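Local coordinates for protein phosphoribosylformylglycinamidine cyclo-ligase (Thermus thermophilus HB8, PDB 5AVM) that probably catalyses the ATP-dependent ring closure of formylglycinamidine ribonucleotide to 5-aminoimidazole ribonucleotide in de novo purine biosynthesis, at residues B[103-108]-B[113-118]. Sequence-based numbering, arbitrary orientation.
Sequences DYLAAS and GVLAAL
L105 reaches from strand 97-107 to helix 112-129 and places one methyl, CD2, between two leucines one helical turn apart. L105 CD2 lies 4.2 Å from L115 CD1, branch end against branch end, and the same methyl lies 4.2 Å from L118 CB and equally near L118 CD1, resting along that side chain. L115 starts out along the flank of the helix; chi1 174° sets CG anti to the backbone N, and chi2 64° turns CD1 toward the strand. L118 CB is directed at the strand from the start.

This three-leucine cluster is the close part of the contact. Even here the nearest CA atoms, those of L105 and L115, stand 8.6 Å apart, and only 100 Å² is buried in all. On the far side of the helix, G113 and A116 are exposed to solvent. Toward the sheet, L115 also touches W150 and L118 touches I152, both on the neighbouring strand 150-161, so the helix spans more than one strand.

The pairing joins the first strand and the helix of the beta-alpha-beta unit completed by strand 137-140, to which L105 is hydrogen-bonded through its backbone, at E137 and A139. On the opposite face of the strand, Y104 packs on G62 of the second subunit. With no hydrogen bond or charge pair between the segments, their contact is purely apolar and rests on methyl packing, without polar directionality.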
ATOM      1  N   ASP B 103       6.858   2.389  -0.514  1.00 25.38           N
ATOM      2  CA  ASP B 103       6.246   1.904   0.722  1.00 27.68           C
ATOM      3  C   ASP B 103       5.427   2.863   1.584  1.00 28.97           C
ATOM      4  O   ASP B 103       5.534   4.081   1.461  1.00 29.83           O
ATOM      5  CB  ASP B 103       7.345   1.306   1.593  1.00 29.64           C
ATOM      6  CG  ASP B 103       8.537   2.236   1.738  1.00 32.14           C
ATOM      7  OD1 ASP B 103       8.337   3.409   2.132  1.00 34.68           O
ATOM      8  OD2 ASP B 103       9.678   1.803   1.460  1.00 32.85           O
ATOM      9  N   TYR B 104       4.632   2.279   2.482  1.00 29.21           N
ATOM     10  CA  TYR B 104       3.783   3.029   3.405  1.00 29.55           C
ATOM     11  C   TYR B 104       4.001   2.570   4.845  1.00 30.75           C
ATOM     12  O   TYR B 104       3.404   1.580   5.271  1.00 31.26           O
ATOM     13  CB  TYR B 104       2.315   2.818   3.072  1.00 29.74           C
ATOM     14  CG  TYR B 104       1.403   3.822   3.731  1.00 31.69           C
ATOM     15  CD1 TYR B 104       1.349   5.139   3.271  1.00 32.66           C
ATOM     16  CD2 TYR B 104       0.587   3.464   4.805  1.00 33.27           C
ATOM     17  CE1 TYR B 104       0.508   6.078   3.854  1.00 35.00           C
ATOM     18  CE2 TYR B 104      -0.265   4.398   5.405  1.00 33.71           C
ATOM     19  CZ  TYR B 104      -0.298   5.707   4.920  1.00 35.96           C
ATOM     20  OH  TYR B 104      -1.134   6.650   5.486  1.00 36.34           O
ATOM     21  N   LEU B 105       4.833   3.287   5.597  1.00 29.14           N
ATOM     22  CA  LEU B 105       5.112   2.923   6.991  1.00 29.69           C
ATOM     23  C   LEU B 105       4.187   3.644   7.977  1.00 29.25           C
ATOM     24  O   LEU B 105       4.044   4.859   7.915  1.00 31.61           O
ATOM     25  CB  LEU B 105       6.581   3.230   7.329  1.00 27.67           C
ATOM     26  CG  LEU B 105       7.655   2.249   6.832  1.00 28.87           C
ATOM     27  CD1 LEU B 105       7.352   1.778   5.420  1.00 26.56           C
ATOM     28  CD2 LEU B 105       9.026   2.924   6.891  1.00 29.28           C
ATOM     29  N   ALA B 106       3.563   2.895   8.882  1.00 27.34           N
ATOM     30  CA  ALA B 106       2.652   3.484   9.867  1.00 26.62           C
ATOM     31  C   ALA B 106       2.930   2.944  11.272  1.00 27.26           C
ATOM     32  O   ALA B 106       3.092   1.740  11.467  1.00 26.40           O
ATOM     33  CB  ALA B 106       1.205   3.205   9.474  1.00 25.49           C
ATOM     34  N   ALA B 107       2.970   3.838  12.254  1.00 26.72           N
ATOM     35  CA  ALA B 107       3.259   3.429  13.622  1.00 26.72           C
ATOM     36  C   ALA B 107       2.545   4.280  14.650  1.00 27.23           C
ATOM     37  O   ALA B 107       2.010   5.344  14.329  1.00 26.59           O
ATOM     38  CB  ALA B 107       4.747   3.513  13.867  1.00 26.22           C
ATOM     39  N   SER B 108       2.545   3.797  15.891  1.00 27.73           N
ATOM     40  CA  SER B 108       1.942   4.520  17.002  1.00 27.86           C
ATOM     41  C   SER B 108       2.754   5.808  17.089  1.00 29.06           C
ATOM     42  O   SER B 108       2.213   6.904  17.239  1.00 29.40           O
ATOM     43  CB  SER B 108       2.089   3.716  18.294  1.00 27.87           C
ATOM     44  OG  SER B 108       1.615   4.445  19.407  1.00 29.32           O
ATOM     45  N   GLY B 113      14.719   6.869  15.554  1.00 41.10           N
ATOM     46  CA  GLY B 113      15.661   5.774  15.492  1.00 38.46           C
ATOM     47  C   GLY B 113      15.210   4.692  14.530  1.00 36.56           C
ATOM     48  O   GLY B 113      15.761   4.570  13.439  1.00 36.17           O
ATOM     49  N   VAL B 114      14.196   3.921  14.923  1.00 35.38           N
ATOM     50  CA  VAL B 114      13.697   2.823  14.095  1.00 34.57           C
ATOM     51  C   VAL B 114      13.156   3.230  12.723  1.00 34.22           C
ATOM     52  O   VAL B 114      13.060   2.398  11.827  1.00 34.50           O
ATOM     53  CB  VAL B 114      12.607   1.998  14.833  1.00 35.06           C
ATOM     54  CG1 VAL B 114      12.871   2.003  16.334  1.00 33.58           C
ATOM     55  CG2 VAL B 114      11.233   2.527  14.512  1.00 35.39           C
ATOM     56  N   LEU B 115      12.796   4.496  12.550  1.00 33.50           N
ATOM     57  CA  LEU B 115      12.293   4.947  11.257  1.00 32.08           C
ATOM     58  C   LEU B 115      13.453   4.988  10.271  1.00 31.20           C
ATOM     59  O   LEU B 115      13.333   4.540   9.134  1.00 31.27           O
ATOM     60  CB  LEU B 115      11.677   6.339  11.375  1.00 32.67           C
ATOM     61  CG  LEU B 115      11.240   6.967  10.052  1.00 34.10           C
ATOM     62  CD1 LEU B 115      10.123   6.135   9.420  1.00 33.90           C
ATOM     63  CD2 LEU B 115      10.776   8.388  10.303  1.00 33.44           C
ATOM     64  N   ALA B 116      14.579   5.524  10.728  1.00 28.73           N
ATOM     65  CA  ALA B 116      15.767   5.632   9.904  1.00 28.29           C
ATOM     66  C   ALA B 116      16.332   4.259   9.570  1.00 28.27           C
ATOM     67  O   ALA B 116      16.771   4.024   8.447  1.00 29.74           O
ATOM     68  CB  ALA B 116      16.817   6.468  10.619  1.00 27.10           C
ATOM     69  N   ALA B 117      16.323   3.360  10.552  1.00 28.42           N
ATOM     70  CA  ALA B 117      16.837   2.003  10.376  1.00 27.10           C
ATOM     71  C   ALA B 117      15.993   1.211   9.388  1.00 27.95           C
ATOM     72  O   ALA B 117      16.498   0.305   8.725  1.00 28.71           O
ATOM     73  CB  ALA B 117      16.880   1.284  11.703  1.00 26.08           C
ATOM     74  N   LEU B 118      14.707   1.547   9.304  1.00 27.92           N
ATOM     75  CA  LEU B 118      13.798   0.892   8.371  1.00 27.52           C
ATOM     76  C   LEU B 118      14.062   1.451   6.978  1.00 28.87           C
ATOM     77  O   LEU B 118      14.319   0.698   6.040  1.00 30.84           O
ATOM     78  CB  LEU B 118      12.343   1.142   8.764  1.00 26.98           C
ATOM     79  CG  LEU B 118      11.819   0.360   9.969  1.00 27.61           C
ATOM     80  CD1 LEU B 118      10.375   0.760  10.260  1.00 25.95           C
ATOM     81  CD2 LEU B 118      11.929  -1.140   9.684  1.00 27.48           C
TER